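Local atomic coordinates of methylxanthine N1-demethylase NdmA (Pseudomonas putida, PDB entry 6ICN), a protein that removes the N1-methyl group of caffeine as formaldehyde, giving theobromine, as a Rieske non-heme iron oxygenase that draws its electrons from NADH. Residues E29-R32 and H33-H36; R336-L339 and R340-E344; Q351-R354 and S355-D359. One frame throughout, in Å; residues are numbered along the deposited sequence.

Interaction 1. Residues E29-R32 and H33-H36; sequences EYLR and HFWH
L31 and H36 meet where a turn of helical backbone conformation, residues 29-32, runs into strand 35-40, an outermost strand, within this chain, of a six-stranded antiparallel sheet of the Rieske domain. The tight part of the contact centres on one carbonyl. L31 O accepts from F34 N at 3.2 Å and from the imidazole N-H of H36, whose NE2 lies 2.9 Å from it. The two donors come from opposite faces of the carbonyl plane, so this acceptor is gripped twice; the oxygen also lies close to the H36 ring plane. The H36 bond also limits rotation of the imidazole and ties the start of the strand back to the turn. One step earlier, H33 N donates to Y30 O at 164°, a nearly straight bond that keeps the chain coiled before it extends. Apolar groups pack beside these bonds: a methyl of L31, CD2, lies against one face of the Y30 ring, toward its rim, while F34 CE2 approaches Y30 CD2 obliquely at 4.2 Å. Y30 CG stands between its own N and carbonyl carbon (chi1 83°), which directs the phenol toward helix 330-348.

The looser side holds E29 and R32, both partly exposed. R32 forms a salt bridge with E62. A water joins E29 to the edge of a buried histidine, H33, whose ring stacks on F149: E29 OE2 accepts from this water at 3.2 Å, and H33 NE2, with the water in its ring plane, is 2.8 Å from the same molecule.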
# COMPACT_ATOMS: atom_id res chain seq x y z
N GLU A 29 -10.94 31.34 -22.74
CA GLU A 29 -12.23 31.94 -22.43
C GLU A 29 -13.28 31.54 -23.46
O GLU A 29 -14.43 31.26 -23.11
CB GLU A 29 -12.08 33.46 -22.35
CG GLU A 29 -13.37 34.22 -22.22
CD GLU A 29 -13.92 34.22 -20.80
OE1 GLU A 29 -13.22 33.76 -19.87
OE2 GLU A 29 -15.07 34.69 -20.63
N TYR A 30 -12.90 31.47 -24.74
CA TYR A 30 -13.87 31.20 -25.78
C TYR A 30 -14.53 29.83 -25.61
O TYR A 30 -15.68 29.65 -26.00
CB TYR A 30 -13.22 31.34 -27.17
CG TYR A 30 -12.47 30.12 -27.69
CD1 TYR A 30 -11.19 29.81 -27.21
CD2 TYR A 30 -13.02 29.31 -28.66
CE1 TYR A 30 -10.51 28.70 -27.69
CE2 TYR A 30 -12.34 28.20 -29.15
CZ TYR A 30 -11.09 27.90 -28.65
OH TYR A 30 -10.42 26.80 -29.13
N LEU A 31 -13.82 28.87 -24.99
CA LEU A 31 -14.41 27.55 -24.79
C LEU A 31 -15.61 27.56 -23.84
O LEU A 31 -16.42 26.64 -23.89
CB LEU A 31 -13.34 26.57 -24.27
CG LEU A 31 -12.22 26.31 -25.28
CD1 LEU A 31 -11.12 25.44 -24.63
CD2 LEU A 31 -12.77 25.62 -26.50
N ARG A 32 -15.73 28.58 -22.98
CA ARG A 32 -16.86 28.66 -22.06
C ARG A 32 -18.19 28.80 -22.79
O ARG A 32 -19.24 28.51 -22.21
CB ARG A 32 -16.68 29.83 -21.08
CG ARG A 32 -15.43 29.72 -20.20
CD ARG A 32 -15.20 30.98 -19.35
NE ARG A 32 -16.35 31.30 -18.50
CZ ARG A 32 -16.48 30.88 -17.25
NH1 ARG A 32 -15.53 30.13 -16.70
NH2 ARG A 32 -17.56 31.21 -16.54
N HIS A 33 -18.17 29.20 -24.06
CA HIS A 33 -19.41 29.41 -24.80
C HIS A 33 -19.99 28.14 -25.39
O HIS A 33 -21.11 28.18 -25.91
CB HIS A 33 -19.15 30.44 -25.92
CG HIS A 33 -18.93 31.82 -25.39
ND1 HIS A 33 -19.94 32.74 -25.27
CD2 HIS A 33 -17.82 32.40 -24.86
CE1 HIS A 33 -19.47 33.84 -24.72
NE2 HIS A 33 -18.19 33.66 -24.46
N PHE A 34 -19.28 27.01 -25.33
CA PHE A 34 -19.78 25.75 -25.85
C PHE A 34 -20.39 24.89 -24.74
O PHE A 34 -20.11 25.09 -23.56
CB PHE A 34 -18.66 24.96 -26.53
CG PHE A 34 -18.13 25.61 -27.78
CD1 PHE A 34 -18.84 25.51 -28.96
CD2 PHE A 34 -16.92 26.29 -27.76
CE1 PHE A 34 -18.37 26.11 -30.13
CE2 PHE A 34 -16.43 26.89 -28.92
CZ PHE A 34 -17.16 26.78 -30.10
N TRP A 35 -21.23 23.96 -25.16
CA TRP A 35 -21.70 22.89 -24.27
C TRP A 35 -20.61 21.83 -24.13
O TRP A 35 -20.09 21.34 -25.13
CB TRP A 35 -22.96 22.25 -24.84
CG TRP A 35 -24.17 23.17 -24.87
CD1 TRP A 35 -24.49 24.06 -25.86
CD2 TRP A 35 -25.20 23.27 -23.88
NE1 TRP A 35 -25.66 24.72 -25.54
CE2 TRP A 35 -26.11 24.25 -24.33
CE3 TRP A 35 -25.44 22.64 -22.66
CZ2 TRP A 35 -27.25 24.60 -23.60
CZ3 TRP A 35 -26.57 22.99 -21.93
CH2 TRP A 35 -27.47 23.95 -22.42
N HIS A 36 -20.33 21.45 -22.89
CA HIS A 36 -19.39 20.37 -22.62
C HIS A 36 -20.04 19.33 -21.72
O HIS A 36 -20.74 19.69 -20.78
CB HIS A 36 -18.12 20.89 -21.94
CG HIS A 36 -17.40 21.96 -22.71
ND1 HIS A 36 -16.62 21.68 -23.81
CD2 HIS A 36 -17.33 23.30 -22.52
CE1 HIS A 36 -16.11 22.81 -24.28
NE2 HIS A 36 -16.53 23.81 -23.52
O HOH W 1 -16.73 35.65 -23.21
O HOH W 2 -19.20 25.56 -21.05

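Interaction 2. Residues R336-L339 and R340-E344; sequences RKWL and RELKE
W338 and L342 stand one turn apart on helix 330-348, an alpha-helix near the C-terminus, and form an i/i+4 side-chain pair above the regular backbone bond from L342 N to W338 O (2.9 Å). Followed outward, L342 starts with CB beside two carbonyls, L339 O and W338 O. L342 CG comes next, 3.4 Å from W338 O, and also meets W338 CD1 on the pyrrole side of the indole. There the branches part. CD1 lies over the face of the five-membered ring, 4.2 Å from its centroid and 24° off the normal, a CH-pi contact, and it also packs against L339 CD2 at 4.4 Å. CD2 reaches toward the indole nitrogen. W338 has its CG anti to the backbone N (chi1 -161°), which swings the indole along the helix to meet this leucine. The indole N-H is used by A356 O of helix 350-358, and R215 makes a cation-pi contact with the ring.

On the more exposed flank the extended K337 chain passes E341 without a salt bridge: the E341 carboxylate pairs with R215 instead, and its OE2 touches the lysine through carbon, at K337 CE, 3.5 Å away.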
# COMPACT_ATOMS: atom_id res chain seq x y z
N ARG A 336 -6.82 22.99 -36.14
CA ARG A 336 -6.14 24.07 -35.44
C ARG A 336 -6.49 25.43 -36.05
O ARG A 336 -6.65 26.41 -35.32
CB ARG A 336 -4.63 23.83 -35.49
CG ARG A 336 -4.20 22.60 -34.67
CD ARG A 336 -2.71 22.29 -34.83
NE ARG A 336 -2.35 21.16 -33.97
CZ ARG A 336 -1.11 20.82 -33.62
NH1 ARG A 336 -0.06 21.52 -34.03
NH2 ARG A 336 -0.93 19.76 -32.84
N LYS A 337 -6.62 25.48 -37.37
CA LYS A 337 -6.98 26.72 -38.06
C LYS A 337 -8.36 27.21 -37.63
O LYS A 337 -8.54 28.40 -37.32
CB LYS A 337 -6.94 26.49 -39.57
CG LYS A 337 -7.34 27.72 -40.39
CD LYS A 337 -7.18 27.43 -41.87
CE LYS A 337 -7.73 28.57 -42.71
NZ LYS A 337 -7.51 28.30 -44.15
N TRP A 338 -9.35 26.30 -37.60
CA TRP A 338 -10.69 26.71 -37.19
C TRP A 338 -10.71 27.15 -35.73
O TRP A 338 -11.33 28.16 -35.38
CB TRP A 338 -11.69 25.59 -37.44
CG TRP A 338 -13.14 26.06 -37.48
CD1 TRP A 338 -13.62 27.32 -37.24
CD2 TRP A 338 -14.28 25.25 -37.78
NE1 TRP A 338 -14.99 27.35 -37.40
CE2 TRP A 338 -15.42 26.09 -37.73
CE3 TRP A 338 -14.44 23.91 -38.12
CZ2 TRP A 338 -16.70 25.61 -37.97
CZ3 TRP A 338 -15.70 23.42 -38.37
CH2 TRP A 338 -16.83 24.28 -38.29
N LEU A 339 -10.05 26.40 -34.84
CA LEU A 339 -10.01 26.82 -33.44
C LEU A 339 -9.41 28.22 -33.29
O LEU A 339 -9.90 29.03 -32.51
CB LEU A 339 -9.20 25.83 -32.59
CG LEU A 339 -9.82 24.46 -32.33
CD1 LEU A 339 -8.91 23.68 -31.37
CD2 LEU A 339 -11.21 24.58 -31.76
N ARG A 340 -8.34 28.51 -34.04
CA ARG A 340 -7.73 29.84 -34.02
C ARG A 340 -8.74 30.90 -34.45
O ARG A 340 -8.84 31.97 -33.82
CB ARG A 340 -6.49 29.89 -34.93
CG ARG A 340 -5.65 31.19 -34.81
CD ARG A 340 -4.44 31.27 -35.77
NE ARG A 340 -3.96 29.93 -36.18
CZ ARG A 340 -3.85 29.49 -37.43
NH1 ARG A 340 -4.22 30.24 -38.47
NH2 ARG A 340 -3.36 28.25 -37.62
N GLU A 341 -9.52 30.61 -35.50
CA GLU A 341 -10.52 31.56 -35.98
C GLU A 341 -11.60 31.79 -34.93
O GLU A 341 -12.10 32.91 -34.77
CB GLU A 341 -11.15 31.06 -37.27
CG GLU A 341 -10.22 31.05 -38.48
CD GLU A 341 -10.87 30.42 -39.68
OE1 GLU A 341 -12.12 30.29 -39.69
OE2 GLU A 341 -10.16 30.05 -40.64
N LEU A 342 -11.99 30.73 -34.22
CA LEU A 342 -13.02 30.88 -33.20
C LEU A 342 -12.51 31.73 -32.04
O LEU A 342 -13.24 32.58 -31.51
CB LEU A 342 -13.49 29.50 -32.72
CG LEU A 342 -14.31 28.69 -33.74
CD1 LEU A 342 -14.39 27.20 -33.40
CD2 LEU A 342 -15.72 29.29 -33.87
N LYS A 343 -11.26 31.51 -31.64
CA LYS A 343 -10.67 32.30 -30.57
C LYS A 343 -10.59 33.78 -30.96
O LYS A 343 -10.92 34.66 -30.16
CB LYS A 343 -9.29 31.75 -30.24
CG LYS A 343 -8.57 32.51 -29.17
CD LYS A 343 -7.19 31.92 -28.94
CE LYS A 343 -6.40 32.77 -27.96
NZ LYS A 343 -5.25 33.45 -28.62
N GLU A 344 -10.14 34.06 -32.19
CA GLU A 344 -10.07 35.45 -32.64
C GLU A 344 -11.45 36.07 -32.74
O GLU A 344 -11.66 37.21 -32.30
CB GLU A 344 -9.35 35.51 -33.99
CG GLU A 344 -7.87 35.17 -33.91
CD GLU A 344 -7.11 36.08 -32.95
OE1 GLU A 344 -6.14 35.60 -32.32
OE2 GLU A 344 -7.51 37.26 -32.80

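Interaction 3. Residues Q351-R354 and S355-D359; sequences QAFR and SALLD
S355 touches Q351 one turn back on helix 350-358, both through the backbone and through a water. S355 N donates to Q351 O at 3.1 Å. Q351 O also accepts from a water 2.8 Å away, which is hydrogen-bonded to S355 OG as well, so the serine hydroxyl and a helical carbonyl share one solvent molecule on the exposed flank. The next residue, A356, gives the straightest of the four backbone bonds between 351-354 and 355-358, 171° from its N-H to A352 O, and its methyl packs against the carbonyls of A352 and F353.

L357 turns to the buried side. Its N-H meets F353 O nearly head-on, and CD2 comes 4.4 Å from F353 CE2, obliquely to the phenyl ring. Both residues also pack on L342 of helix 330-348, and the F353 ring also meets F149. L358 follows on the outer side, its N donating to R354 O at 2.9 Å. Its methyl CD1 lies 3.8 Å from R354 NH1 and also near R354 CG; the arginine chain bends at chi3 (-88°), which brings NH1 alongside the L358 methyl, obliquely to the guanidinium plane.

D359 is the first residue to leave helical backbone angles, though its N-H still bonds to S355 O. These contacts are those of the last turns of an amphipathic alpha-helix, with F353 and L357 facing the protein and R354 and S355 facing outward.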
# COMPACT_ATOMS: atom_id res chain seq x y z
N GLN A 351 -21.56 38.44 -32.69
CA GLN A 351 -21.86 38.28 -34.11
C GLN A 351 -20.68 37.69 -34.87
O GLN A 351 -20.86 36.82 -35.73
CB GLN A 351 -22.28 39.64 -34.69
CG GLN A 351 -21.21 40.75 -34.61
CD GLN A 351 -20.63 40.97 -33.21
OE1 GLN A 351 -21.36 41.28 -32.24
NE2 GLN A 351 -19.30 40.79 -33.08
N ALA A 352 -19.46 38.14 -34.58
CA ALA A 352 -18.28 37.57 -35.24
C ALA A 352 -18.12 36.10 -34.91
O ALA A 352 -17.85 35.27 -35.80
CB ALA A 352 -17.02 38.34 -34.84
N PHE A 353 -18.30 35.75 -33.64
CA PHE A 353 -18.20 34.35 -33.22
C PHE A 353 -19.24 33.49 -33.92
O PHE A 353 -18.93 32.40 -34.42
CB PHE A 353 -18.33 34.26 -31.70
CG PHE A 353 -18.07 32.88 -31.14
CD1 PHE A 353 -16.78 32.47 -30.87
CD2 PHE A 353 -19.12 32.02 -30.86
CE1 PHE A 353 -16.53 31.21 -30.34
CE2 PHE A 353 -18.88 30.76 -30.33
CZ PHE A 353 -17.58 30.37 -30.08
N ARG A 354 -20.50 33.95 -33.97
CA ARG A 354 -21.54 33.18 -34.63
C ARG A 354 -21.20 32.90 -36.09
O ARG A 354 -21.43 31.79 -36.59
CB ARG A 354 -22.88 33.92 -34.52
CG ARG A 354 -24.00 33.24 -35.27
CD ARG A 354 -25.25 34.11 -35.24
NE ARG A 354 -26.04 33.83 -34.05
CZ ARG A 354 -26.95 32.86 -33.99
NH1 ARG A 354 -27.18 32.11 -35.06
NH2 ARG A 354 -27.63 32.65 -32.86
N SER A 355 -20.63 33.89 -36.78
CA SER A 355 -20.26 33.69 -38.18
C SER A 355 -19.11 32.69 -38.32
O SER A 355 -19.16 31.79 -39.17
CB SER A 355 -19.89 35.03 -38.81
OG SER A 355 -21.03 35.87 -38.84
N ALA A 356 -18.07 32.86 -37.51
CA ALA A 356 -16.94 31.93 -37.55
C ALA A 356 -17.38 30.49 -37.31
O ALA A 356 -16.91 29.56 -37.98
CB ALA A 356 -15.89 32.35 -36.53
N LEU A 357 -18.31 30.29 -36.37
CA LEU A 357 -18.77 28.94 -36.05
C LEU A 357 -19.68 28.37 -37.11
O LEU A 357 -19.52 27.22 -37.52
CB LEU A 357 -19.50 28.95 -34.70
CG LEU A 357 -19.98 27.57 -34.23
CD1 LEU A 357 -18.77 26.63 -34.04
CD2 LEU A 357 -20.77 27.71 -32.95
N LEU A 358 -20.68 29.15 -37.56
CA LEU A 358 -21.79 28.59 -38.33
C LEU A 358 -21.74 28.87 -39.83
O LEU A 358 -22.53 28.27 -40.57
CB LEU A 358 -23.12 29.09 -37.76
CG LEU A 358 -23.43 28.64 -36.33
CD1 LEU A 358 -24.75 29.27 -35.83
CD2 LEU A 358 -23.49 27.11 -36.25
N ASP A 359 -20.84 29.71 -40.31
CA ASP A 359 -20.76 29.93 -41.76
C ASP A 359 -20.27 28.66 -42.45
O ASP A 359 -19.32 28.01 -41.96
CB ASP A 359 -19.85 31.10 -42.11
CG ASP A 359 -20.49 32.45 -41.84
OD1 ASP A 359 -21.71 32.52 -41.60
OD2 ASP A 359 -19.75 33.46 -41.84
O HOH W 3 -23.38 36.78 -37.02

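How the interactions relate
Interactions 2 and 3 lie on consecutive helices, with centres 11 Å apart; L342 O is 3.6 Å from F353 CD1, and L342 CD2 packs 3.7 Å from L357 N. Interaction 1 touches both helices: Y30 OH lies 3.5 Å from L339 CD2, and F34 CZ meets F353 CZ at 3.6 Å. Thus the turn leading into strand 35-40 rests on the two C-terminal helices. All three contacts lie away from the iron-sulfur cluster, the cobalt ion and the bound caffeine, so they are structural packing between parts of the fold.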